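Local structure of RagB/SusD family nutrient uptake outer membrane protein (Bacteroides thetaiotaomicron, 7KV2) at residues E66-V70 with N71-D75; H95-N99 with F100-P104; S117-K120 with R121-V125; A149-V152 with F153-W157. The protein probably binds beta-glucan at the bacterial surface as a SusD-family outer-membrane protein, in support of nutrient uptake. All coordinates share one frame; numbering follows the deposited sequence.

Contact 1 of 4, residues E66-V70 with N71-D75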
loop_
_atom_site.group_PDB
_atom_site.type_symbol
_atom_site.label_atom_id
_atom_site.label_comp_id
_atom_site.label_asym_id
_atom_site.label_seq_id
_atom_site.Cartn_x
_atom_site.Cartn_y
_atom_site.Cartn_z
ATOM N N GLU A 66 8.877 -1.689 -15.335
ATOM C CA GLU A 66 9.388 -1.672 -13.952
ATOM C C GLU A 66 8.461 -2.407 -12.976
ATOM O O GLU A 66 7.266 -2.450 -13.203
ATOM C CB GLU A 66 9.462 -0.245 -13.446
ATOM C CG GLU A 66 10.559 0.506 -14.147
ATOM C CD GLU A 66 10.750 1.922 -13.681
ATOM O OE1 GLU A 66 10.634 2.178 -12.475
ATOM O OE2 GLU A 66 11.103 2.741 -14.560
ATOM N N TYR A 67 9.061 -2.944 -11.922
ATOM C CA TYR A 67 8.377 -3.471 -10.702
ATOM C C TYR A 67 8.458 -2.411 -9.621
ATOM O O TYR A 67 9.566 -2.180 -9.075
ATOM C CB TYR A 67 9.053 -4.767 -10.264
ATOM C CG TYR A 67 9.122 -5.805 -11.340
ATOM C CD1 TYR A 67 8.060 -6.654 -11.586
ATOM C CD2 TYR A 67 10.257 -5.958 -12.123
ATOM C CE1 TYR A 67 8.103 -7.601 -12.585
ATOM C CE2 TYR A 67 10.311 -6.896 -13.136
ATOM C CZ TYR A 67 9.243 -7.742 -13.351
ATOM O OH TYR A 67 9.240 -8.701 -14.334
ATOM N N ASN A 68 7.369 -1.672 -9.387
ATOM C CA ASN A 68 7.289 -0.616 -8.348
ATOM C C ASN A 68 6.071 -0.891 -7.437
ATOM O O ASN A 68 5.251 -0.008 -7.206
ATOM C CB ASN A 68 7.150 0.788 -8.944
ATOM C CG ASN A 68 8.318 1.370 -9.739
ATOM O OD1 ASN A 68 8.144 2.481 -10.252
ATOM N ND2 ASN A 68 9.438 0.669 -9.879
ATOM N N PRO A 69 5.931 -2.101 -6.836
ATOM C CA PRO A 69 4.802 -2.384 -5.961
ATOM C C PRO A 69 4.732 -1.325 -4.852
ATOM O O PRO A 69 5.720 -1.087 -4.111
ATOM C CB PRO A 69 5.090 -3.817 -5.437
ATOM C CG PRO A 69 6.556 -3.979 -5.605
ATOM C CD PRO A 69 6.915 -3.190 -6.846
ATOM N N VAL A 70 3.580 -0.673 -4.733
ATOM C CA VAL A 70 3.484 0.630 -4.044
ATOM C C VAL A 70 3.757 0.470 -2.540
ATOM O O VAL A 70 4.352 1.323 -1.950
ATOM C CB VAL A 70 2.168 1.335 -4.375
ATOM C CG1 VAL A 70 0.929 0.568 -3.902
ATOM C CG2 VAL A 70 2.171 2.740 -3.786
ATOM N N ASN A 71 3.307 -0.615 -1.924
ATOM C CA ASN A 71 3.616 -0.903 -0.515
ATOM C C ASN A 71 5.130 -1.038 -0.335
ATOM O O ASN A 71 5.617 -0.490 0.636
ATOM C CB ASN A 71 2.852 -2.151 -0.010
ATOM C CG ASN A 71 2.990 -3.412 -0.846
ATOM O OD1 ASN A 71 3.048 -3.359 -2.073
ATOM N ND2 ASN A 71 3.120 -4.582 -0.189
ATOM N N LEU A 72 5.811 -1.857 -1.122
ATOM C CA LEU A 72 7.231 -2.166 -0.866
ATOM C C LEU A 72 8.043 -0.897 -1.145
ATOM O O LEU A 72 9.110 -0.747 -0.496
ATOM C CB LEU A 72 7.774 -3.287 -1.760
ATOM C CG LEU A 72 7.137 -4.674 -1.655
ATOM C CD1 LEU A 72 7.934 -5.690 -2.473
ATOM C CD2 LEU A 72 7.050 -5.086 -0.237
ATOM N N MET A 73 7.601 -0.066 -2.086
ATOM C CA MET A 73 8.391 1.137 -2.432
ATOM C C MET A 73 8.591 2.022 -1.179
ATOM O O MET A 73 9.703 2.645 -1.064
ATOM C CB MET A 73 7.817 1.936 -3.601
ATOM C CG MET A 73 7.851 1.232 -4.949
ATOM S SD MET A 73 9.460 0.596 -5.480
ATOM C CE MET A 73 9.488 -1.017 -4.706
ATOM N N SER A 74 7.628 2.106 -0.253
ATOM C CA SER A 74 7.837 2.794 1.045
ATOM C C SER A 74 8.514 1.853 2.048
ATOM O O SER A 74 9.405 2.320 2.789
ATOM C CB SER A 74 6.588 3.457 1.549
ATOM O OG SER A 74 5.612 2.510 1.976
ATOM N N ASP A 75 8.097 0.585 2.157
ATOM C CA ASP A 75 8.616 -0.259 3.266
ATOM C C ASP A 75 10.126 -0.443 3.146
ATOM O O ASP A 75 10.747 -0.613 4.191
ATOM C CB ASP A 75 7.865 -1.591 3.377
ATOM C CG ASP A 75 6.466 -1.424 3.965
ATOM O OD1 ASP A 75 6.297 -0.620 4.936
ATOM O OD2 ASP A 75 5.542 -2.115 3.479
HETATM O O HOH W 1 3.756 2.909 0.196
#
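The puckered ring of Pro69 meets two side chains of the turn that follows it: CG lies 3.8 Å from Leu72 CD1, and CD faces the methyl carbon of Met73. This is the junction at which a loop enters helix 70-75 of a SusD-family protein, and the contact itself, Asn68 and Pro69 with the first helical turn, is mostly buried. Of the flat groups, the amide of Asn68 comes first. Its ND2 gives a bond of 3.0 Å to Tyr67 O that stays in the amide plane yet reaches the carbonyl from above the carbonyl plane. A more bent bond runs from the same ND2 to the anti lone pair of Glu66 OE1, while OD1 takes the N-H of Leu111, so both ends of the amide fix its rotation. The Tyr67 ring turns away from the helix, stacking on Trp62 and meeting Trp319 edge-to-face.

Met73 secures the junction twice. Its backbone N donates to Pro69 O at 2.9 Å, an i to i+4 bond. Its side chain leaves with CG anti to the carbonyl carbon (chi1 -67°) and then bends at chi2 and chi3, which sets SD 3.8 Å from Asn68 CA and returns CE to the proline. Leu72 continues onto Leu299 and Ile303 of helix 299-303, and Asn71 ND2 bonds to Gly459 O, linking the first turn to distant parts of the chain. One residue on from Pro69, Val70 O accepts a water at 2.7 Å; the same water lies 2.6 Å from Ser74 OG, one turn along.

Contact 2 of 4, residues H95-N99 with F100-P104. With EDO (1,2-ethanediol), chain D.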
loop_
_atom_site.group_PDB
_atom_site.type_symbol
_atom_site.label_atom_id
_atom_site.label_comp_id
_atom_site.label_asym_id
_atom_site.label_seq_id
_atom_site.Cartn_x
_atom_site.Cartn_y
_atom_site.Cartn_z
ATOM N N HIS A 95 17.544 -0.289 -3.862
ATOM C CA HIS A 95 18.699 -0.271 -2.922
ATOM C C HIS A 95 19.093 1.185 -2.634
ATOM O O HIS A 95 19.293 1.566 -1.433
ATOM C CB HIS A 95 19.835 -1.101 -3.505
ATOM C CG HIS A 95 19.561 -2.543 -3.517
ATOM N ND1 HIS A 95 19.658 -3.298 -2.356
ATOM C CD2 HIS A 95 19.217 -3.384 -4.521
ATOM C CE1 HIS A 95 19.388 -4.556 -2.665
ATOM N NE2 HIS A 95 19.135 -4.657 -3.979
ATOM N N LEU A 96 19.107 2.022 -3.662
ATOM C CA LEU A 96 19.453 3.443 -3.444
ATOM C C LEU A 96 18.410 4.134 -2.564
ATOM O O LEU A 96 18.798 4.819 -1.589
ATOM C CB LEU A 96 19.621 4.140 -4.794
ATOM C CG LEU A 96 20.708 3.593 -5.709
ATOM C CD1 LEU A 96 20.735 4.447 -6.980
ATOM C CD2 LEU A 96 22.069 3.609 -5.058
ATOM N N MET A 97 17.111 3.968 -2.835
ATOM C CA MET A 97 16.065 4.590 -2.006
ATOM C C MET A 97 16.213 4.139 -0.544
ATOM O O MET A 97 15.981 4.940 0.375
ATOM C CB MET A 97 14.686 4.147 -2.493
ATOM C CG MET A 97 14.310 4.726 -3.822
ATOM S SD MET A 97 12.920 3.797 -4.587
ATOM C CE MET A 97 11.634 4.101 -3.380
ATOM N N MET A 98 16.475 2.852 -0.342
ATOM C CA MET A 98 16.543 2.260 1.009
ATOM C C MET A 98 17.668 2.945 1.804
ATOM O O MET A 98 17.481 3.186 3.002
ATOM C CB MET A 98 16.774 0.749 0.910
ATOM C CG MET A 98 17.069 0.095 2.229
ATOM S SD MET A 98 18.835 0.035 2.622
ATOM C CE MET A 98 18.959 -1.321 3.782
ATOM N N ASN A 99 18.785 3.234 1.144
ATOM C CA ASN A 99 19.974 3.851 1.783
ATOM C C ASN A 99 19.971 5.382 1.617
ATOM O O ASN A 99 21.037 5.989 1.821
ATOM C CB ASN A 99 21.238 3.184 1.231
ATOM C CG ASN A 99 22.438 3.421 2.113
ATOM O OD1 ASN A 99 22.285 3.542 3.327
ATOM N ND2 ASN A 99 23.613 3.521 1.495
ATOM N N PHE A 100 18.837 5.990 1.292
ATOM C CA PHE A 100 18.626 7.466 1.208
ATOM C C PHE A 100 19.674 8.100 0.264
ATOM O O PHE A 100 20.125 9.221 0.575
ATOM C CB PHE A 100 18.660 8.086 2.614
ATOM C CG PHE A 100 17.814 7.332 3.608
ATOM C CD1 PHE A 100 16.505 6.986 3.284
ATOM C CD2 PHE A 100 18.320 6.919 4.823
ATOM C CE1 PHE A 100 15.730 6.245 4.163
ATOM C CE2 PHE A 100 17.544 6.176 5.706
ATOM C CZ PHE A 100 16.254 5.836 5.371
ATOM N N GLU A 101 19.999 7.435 -0.840
ATOM C CA GLU A 101 20.990 7.900 -1.859
ATOM C C GLU A 101 20.399 7.743 -3.277
ATOM O O GLU A 101 21.149 7.474 -4.241
ATOM C CB GLU A 101 22.305 7.154 -1.616
ATOM C CG GLU A 101 22.261 5.655 -1.826
ATOM C CD GLU A 101 23.619 4.978 -1.776
ATOM O OE1 GLU A 101 24.574 5.580 -2.311
ATOM O OE2 GLU A 101 23.726 3.846 -1.260
ATOM N N ALA A 102 19.073 7.810 -3.412
ATOM C CA ALA A 102 18.395 7.835 -4.722
ATOM C C ALA A 102 18.999 8.988 -5.539
ATOM O O ALA A 102 19.265 10.026 -4.931
ATOM C CB ALA A 102 16.927 8.071 -4.530
ATOM N N ILE A 103 19.206 8.768 -6.829
ATOM C CA ILE A 103 19.621 9.810 -7.809
ATOM C C ILE A 103 18.637 9.821 -8.969
ATOM O O ILE A 103 18.124 8.767 -9.397
ATOM C CB ILE A 103 21.077 9.565 -8.257
ATOM C CG1 ILE A 103 21.243 8.189 -8.914
ATOM C CG2 ILE A 103 21.972 9.760 -7.047
ATOM C CD1 ILE A 103 22.530 7.956 -9.693
ATOM N N PRO A 104 18.388 11.040 -9.504
ATOM C CA PRO A 104 17.408 11.264 -10.567
ATOM C C PRO A 104 17.546 10.364 -11.798
ATOM O O PRO A 104 16.549 10.088 -12.409
ATOM C CB PRO A 104 17.694 12.719 -11.025
ATOM C CG PRO A 104 18.354 13.404 -9.838
ATOM C CD PRO A 104 19.012 12.293 -9.043
HETATM C C1 EDO D . 14.629 7.452 -14.011
HETATM O O1 EDO D . 15.875 7.376 -13.429
HETATM C C2 EDO D . 14.718 8.016 -15.377
HETATM O O2 EDO D . 14.928 9.409 -15.343
#
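Glu101 N closes back on Leu96 O at 3.0 Å and Phe100 N on Met97 O at 3.2 Å, the two bonds of a Schellman motif that ends helix 92-98, with Phe100 in positive phi as its C-prime residue. This is the tight side. The Phe100 ring sets one face over Met98 O, which stands 3.6 Å above the ring plane near its centre, and Trp489 meets the ring edge-to-face. With an alanine in place of Phe100, Trp489 would probably lose this edge-to-face contact and a gap would be likely beside the Met98 carbonyl.

The other side is looser: Leu96 CD1 is 4.2 Å from CG1 of the exposed Ile103. Beyond it, past the contact, Pro104 O accepts from O1 of an ethanediol. Nearer the helix end, the side chains of Leu96 and Glu101 cross at about a right angle, Leu96 CD2 3.8 Å from Glu101 CG.

Glu101 then reaches Asn99: ND2 donates to OE2 at 2.8 Å, in the amide plane but from above the carboxylate plane. Asn99 OD1 takes Thr486 N and Met98 O takes Arg485 NH2, which implies a helix end whose polar groups are satisfied partly by its own turn and partly by a later loop.

Contact 3 of 4, residues S117-K120 with R121-V125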
loop_
_atom_site.group_PDB
_atom_site.type_symbol
_atom_site.label_atom_id
_atom_site.label_comp_id
_atom_site.label_asym_id
_atom_site.label_seq_id
_atom_site.Cartn_x
_atom_site.Cartn_y
_atom_site.Cartn_z
ATOM N N SER A 117 -1.291 8.287 -15.134
ATOM C CA SER A 117 -2.277 7.569 -15.996
ATOM C C SER A 117 -3.623 7.558 -15.286
ATOM O O SER A 117 -4.653 7.891 -15.929
ATOM C CB SER A 117 -1.857 6.174 -16.371
ATOM O OG SER A 117 -0.581 6.223 -16.990
ATOM N N GLY A 118 -3.626 7.232 -13.993
ATOM C CA GLY A 118 -4.837 7.305 -13.164
ATOM C C GLY A 118 -5.472 8.699 -13.224
ATOM O O GLY A 118 -6.671 8.796 -13.569
ATOM N N VAL A 119 -4.693 9.732 -12.929
ATOM C CA VAL A 119 -5.142 11.147 -12.917
ATOM C C VAL A 119 -5.776 11.470 -14.278
ATOM O O VAL A 119 -6.874 12.073 -14.285
ATOM C CB VAL A 119 -3.995 12.109 -12.583
ATOM C CG1 VAL A 119 -4.442 13.538 -12.791
ATOM C CG2 VAL A 119 -3.460 11.957 -11.175
ATOM N N LYS A 120 -5.120 11.119 -15.373
ATOM C CA LYS A 120 -5.607 11.441 -16.746
ATOM C C LYS A 120 -6.952 10.753 -16.970
ATOM O O LYS A 120 -7.858 11.395 -17.485
ATOM C CB LYS A 120 -4.604 11.025 -17.827
ATOM C CG LYS A 120 -3.393 11.950 -17.932
ATOM C CD LYS A 120 -2.271 11.479 -18.846
ATOM C CE LYS A 120 -1.242 12.562 -19.120
ATOM N NZ LYS A 120 0.106 11.987 -19.364
ATOM N N ARG A 121 -7.098 9.492 -16.561
ATOM C CA ARG A 121 -8.367 8.760 -16.792
ATOM C C ARG A 121 -9.493 9.375 -15.962
ATOM O O ARG A 121 -10.622 9.401 -16.483
ATOM C CB ARG A 121 -8.182 7.260 -16.538
ATOM C CG ARG A 121 -7.231 6.637 -17.535
ATOM C CD ARG A 121 -7.173 5.155 -17.337
ATOM N NE ARG A 121 -6.356 4.538 -18.348
ATOM C CZ ARG A 121 -6.450 3.287 -18.702
ATOM N NH1 ARG A 121 -7.325 2.484 -18.107
ATOM N NH2 ARG A 121 -5.678 2.834 -19.669
ATOM N N CYS A 122 -9.213 9.844 -14.744
ATOM C CA CYS A 122 -10.179 10.540 -13.853
ATOM C C CYS A 122 -10.649 11.846 -14.537
ATOM O O CYS A 122 -11.870 12.107 -14.565
ATOM C CB CYS A 122 -9.590 10.791 -12.466
ATOM S SG CYS A 122 -9.376 9.223 -11.539
ATOM N N ASN A 123 -9.699 12.638 -15.025
ATOM C CA ASN A 123 -9.963 13.928 -15.726
ATOM C C ASN A 123 -10.838 13.679 -16.967
ATOM O O ASN A 123 -11.763 14.506 -17.218
ATOM C CB ASN A 123 -8.629 14.623 -16.025
ATOM C CG ASN A 123 -7.992 15.197 -14.779
ATOM O OD1 ASN A 123 -8.651 15.331 -13.736
ATOM N ND2 ASN A 123 -6.741 15.613 -14.913
ATOM N N ASP A 124 -10.572 12.611 -17.723
ATOM C CA ASP A 124 -11.350 12.217 -18.934
ATOM C C ASP A 124 -12.827 12.088 -18.570
ATOM O O ASP A 124 -13.667 12.629 -19.309
ATOM C CB ASP A 124 -10.928 10.880 -19.543
ATOM C CG ASP A 124 -9.605 10.884 -20.286
ATOM O OD1 ASP A 124 -9.132 11.964 -20.664
ATOM O OD2 ASP A 124 -9.072 9.791 -20.494
ATOM N N VAL A 125 -13.141 11.407 -17.466
ATOM C CA VAL A 125 -14.554 11.209 -17.035
ATOM C C VAL A 125 -15.214 12.557 -16.718
ATOM O O VAL A 125 -16.406 12.730 -17.092
ATOM C CB VAL A 125 -14.661 10.203 -15.875
ATOM C CG1 VAL A 125 -16.022 10.252 -15.208
ATOM C CG2 VAL A 125 -14.354 8.795 -16.376
#
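Val119 and Asn123 lie side by side on one flank of helix 110-130 and point the same way, with Val119 CG1 3.8 Å from Asn123 ND2. They stand four residues apart, the i to i+4 spacing of an alpha helix, and the backbone confirms it: Asn123 N donates to Val119 O at 3.0 Å and 165°, the straightest of four such bonds that run from Ser117 O to Asp124 N.

Cys122 is turned somewhat from this pair but still faces the same neighbour, helix 137-162. It leaves with SG anti to its carbonyl carbon (chi1 -69°), which carries the sulfur back over the preceding turn, 3.4 Å from Gly118 O. Gly118 has no side chain, and the ring of Tyr154 comes close at that point, its CE2 3.4 Å from Gly118 CA.

Arg121 is the one that departs in another direction. Its chain is extended from CG to NE, its CG passes 3.3 Å from Ser117 O, and its NH1 reaches Ala52 O beyond, with a long, weak ion pair to Asp55.

Toward helix 137-162, Asn123 OD1 accepts from Arg151 NH1, while Cys122 touches Arg151 there and also Ala53 of helix 43-53. Since Val119 meets Tyr155, Cys122 meets Leu150 and Val125 meets Val147, the residue numbers run oppositely, so helices 110-130 and 137-162 pack antiparallel, with helix 43-53 against the same stretch.

Contact 4 of 4, residues A149-V152 with F153-W157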
loop_
_atom_site.group_PDB
_atom_site.type_symbol
_atom_site.label_atom_id
_atom_site.label_comp_id
_atom_site.label_asym_id
_atom_site.label_seq_id
_atom_site.Cartn_x
_atom_site.Cartn_y
_atom_site.Cartn_z
ATOM N N ALA A 149 -12.386 10.907 -6.082
ATOM C CA ALA A 149 -11.755 10.170 -4.972
ATOM C C ALA A 149 -10.561 9.389 -5.515
ATOM O O ALA A 149 -9.498 9.453 -4.882
ATOM C CB ALA A 149 -12.759 9.252 -4.306
ATOM N N LEU A 150 -10.713 8.694 -6.643
ATOM C CA LEU A 150 -9.574 8.006 -7.312
ATOM C C LEU A 150 -8.496 9.024 -7.647
ATOM O O LEU A 150 -7.302 8.716 -7.515
ATOM C CB LEU A 150 -10.035 7.263 -8.557
ATOM C CG LEU A 150 -10.816 5.966 -8.307
ATOM C CD1 LEU A 150 -11.414 5.484 -9.619
ATOM C CD2 LEU A 150 -9.931 4.866 -7.712
ATOM N N ARG A 151 -8.886 10.225 -8.077
ATOM C CA ARG A 151 -7.858 11.199 -8.493
ATOM C C ARG A 151 -6.993 11.574 -7.292
ATOM O O ARG A 151 -5.795 11.660 -7.466
ATOM C CB ARG A 151 -8.502 12.446 -9.108
ATOM C CG ARG A 151 -7.487 13.388 -9.729
ATOM C CD ARG A 151 -8.165 14.380 -10.690
ATOM N NE ARG A 151 -9.045 15.270 -9.955
ATOM C CZ ARG A 151 -10.050 15.980 -10.494
ATOM N NH1 ARG A 151 -10.321 15.898 -11.782
ATOM N NH2 ARG A 151 -10.789 16.751 -9.730
ATOM N N VAL A 152 -7.580 11.784 -6.119
ATOM C CA VAL A 152 -6.850 12.108 -4.863
ATOM C C VAL A 152 -5.974 10.901 -4.494
ATOM O O VAL A 152 -4.821 11.122 -4.059
ATOM C CB VAL A 152 -7.809 12.518 -3.735
ATOM C CG1 VAL A 152 -7.068 12.774 -2.427
ATOM C CG2 VAL A 152 -8.621 13.764 -4.111
ATOM N N PHE A 153 -6.500 9.692 -4.690
ATOM C CA PHE A 153 -5.769 8.416 -4.378
ATOM C C PHE A 153 -4.489 8.361 -5.243
ATOM O O PHE A 153 -3.373 8.147 -4.735
ATOM C CB PHE A 153 -6.694 7.201 -4.542
ATOM C CG PHE A 153 -6.106 5.916 -3.990
ATOM C CD1 PHE A 153 -5.168 5.188 -4.695
ATOM C CD2 PHE A 153 -6.358 5.544 -2.669
ATOM C CE1 PHE A 153 -4.586 4.048 -4.154
ATOM C CE2 PHE A 153 -5.753 4.429 -2.120
ATOM C CZ PHE A 153 -4.879 3.673 -2.874
ATOM N N TYR A 154 -4.580 8.700 -6.523
ATOM C CA TYR A 154 -3.408 8.667 -7.421
ATOM C C TYR A 154 -2.443 9.822 -7.083
ATOM O O TYR A 154 -1.201 9.604 -7.130
ATOM C CB TYR A 154 -3.880 8.681 -8.871
ATOM C CG TYR A 154 -4.665 7.490 -9.338
ATOM C CD1 TYR A 154 -4.103 6.214 -9.309
ATOM C CD2 TYR A 154 -5.909 7.633 -9.924
ATOM C CE1 TYR A 154 -4.776 5.125 -9.827
ATOM C CE2 TYR A 154 -6.609 6.540 -10.406
ATOM C CZ TYR A 154 -6.045 5.275 -10.354
ATOM O OH TYR A 154 -6.685 4.175 -10.867
ATOM N N TYR A 155 -2.965 11.030 -6.789
ATOM C CA TYR A 155 -2.115 12.187 -6.394
ATOM C C TYR A 155 -1.397 11.890 -5.071
ATOM O O TYR A 155 -0.270 12.298 -4.911
ATOM C CB TYR A 155 -2.916 13.486 -6.266
ATOM C CG TYR A 155 -3.021 14.206 -7.583
ATOM C CD1 TYR A 155 -1.874 14.610 -8.230
ATOM C CD2 TYR A 155 -4.236 14.501 -8.175
ATOM C CE1 TYR A 155 -1.908 15.258 -9.453
ATOM C CE2 TYR A 155 -4.285 15.165 -9.397
ATOM C CZ TYR A 155 -3.124 15.530 -10.046
ATOM O OH TYR A 155 -3.135 16.183 -11.256
ATOM N N ASN A 156 -2.014 11.110 -4.186
ATOM C CA ASN A 156 -1.421 10.725 -2.901
ATOM C C ASN A 156 -0.160 9.895 -3.172
ATOM O O ASN A 156 0.825 10.060 -2.436
ATOM C CB ASN A 156 -2.462 9.995 -2.040
ATOM C CG ASN A 156 -1.903 9.672 -0.688
ATOM O OD1 ASN A 156 -1.413 10.573 0.009
ATOM N ND2 ASN A 156 -1.971 8.385 -0.320
ATOM N N TRP A 157 -0.144 9.056 -4.208
ATOM C CA TRP A 157 1.056 8.241 -4.505
ATOM C C TRP A 157 2.212 9.229 -4.805
ATOM O O TRP A 157 3.309 9.081 -4.276
ATOM C CB TRP A 157 0.800 7.343 -5.707
ATOM C CG TRP A 157 -0.026 6.102 -5.475
ATOM C CD1 TRP A 157 -0.433 5.564 -4.295
ATOM C CD2 TRP A 157 -0.472 5.204 -6.503
ATOM N NE1 TRP A 157 -1.113 4.394 -4.521
ATOM C CE2 TRP A 157 -1.139 4.137 -5.859
ATOM C CE3 TRP A 157 -0.359 5.182 -7.895
ATOM C CZ2 TRP A 157 -1.731 3.095 -6.562
ATOM C CZ3 TRP A 157 -0.893 4.109 -8.594
ATOM C CH2 TRP A 157 -1.558 3.070 -7.923
#
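Phe153 CB sits 3.4 Å from Leu150 O, one turn back along helix 137-162, and Phe153 N donates to Ala149 O at 3.0 Å. Its ring leaves with CG anti to the backbone N (chi1 -169°), which carries it along the helix to Trp157, where CD1 stands 3.9 Å above the indole plane, offset toward the rim.

Leu150 serves the next residue on. Its O accepts Tyr154 N at 2.9 Å, and the same oxygen is 3.0 Å from Tyr154 CD2, so the ring lies obliquely against the carbonyl. Leu150 CB touches Tyr154 CE2 at 4.0 Å, and the ring edge meets Trp157 CZ3 in plane. The phenol OH bonds to Ala53 O. A phenylalanine in place of Tyr154 would probably leave the Ala53 carbonyl without this donor.

Val152 closes the group: its O accepts Asn156 N at 2.8 Å, although the N-H is bent to 141°. On the flank of Arg151, the aliphatic part of that side chain runs side by side with the Tyr155 ring, CG 3.7 Å from CE2, while Tyr155 OH bonds to Phe168 O.

Several neighbours share the surface of this buried segment. Tyr155 and Leu150 face helix 110-130. Val152 packs on Leu223 of helix 217-231 and on Met190, Ser193 and Leu194 of helix 183-200, and Phe153 meets Met219. Asn156 ND2 bonds to Glu226, so this part of helix 137-162 packs against helices 110-130, 183-200 and 217-231.

Overall arrangement
Read from the N terminus, the four contacts follow in series; each joins adjoining segments, closing turns of chain and no long loop, and none nests in or crosses another. Contact 1 leads into helix 70-75 and contact 2 ends helix 92-98; they touch where Met97 CE lies 3.3 Å from Met73 O. Contacts 3 and 4 lie on successive helices, 110-130 and 137-162, with centres about 10 Å apart. Contact 4 returns to contact 1, as Val70 CG2 packs on Trp157 NE1 at 3.8 Å. Contact 2 touches neither 3 nor 4, so among the four, contact 1 bridges contact 2 and contact 4, which in turn packs on contact 3.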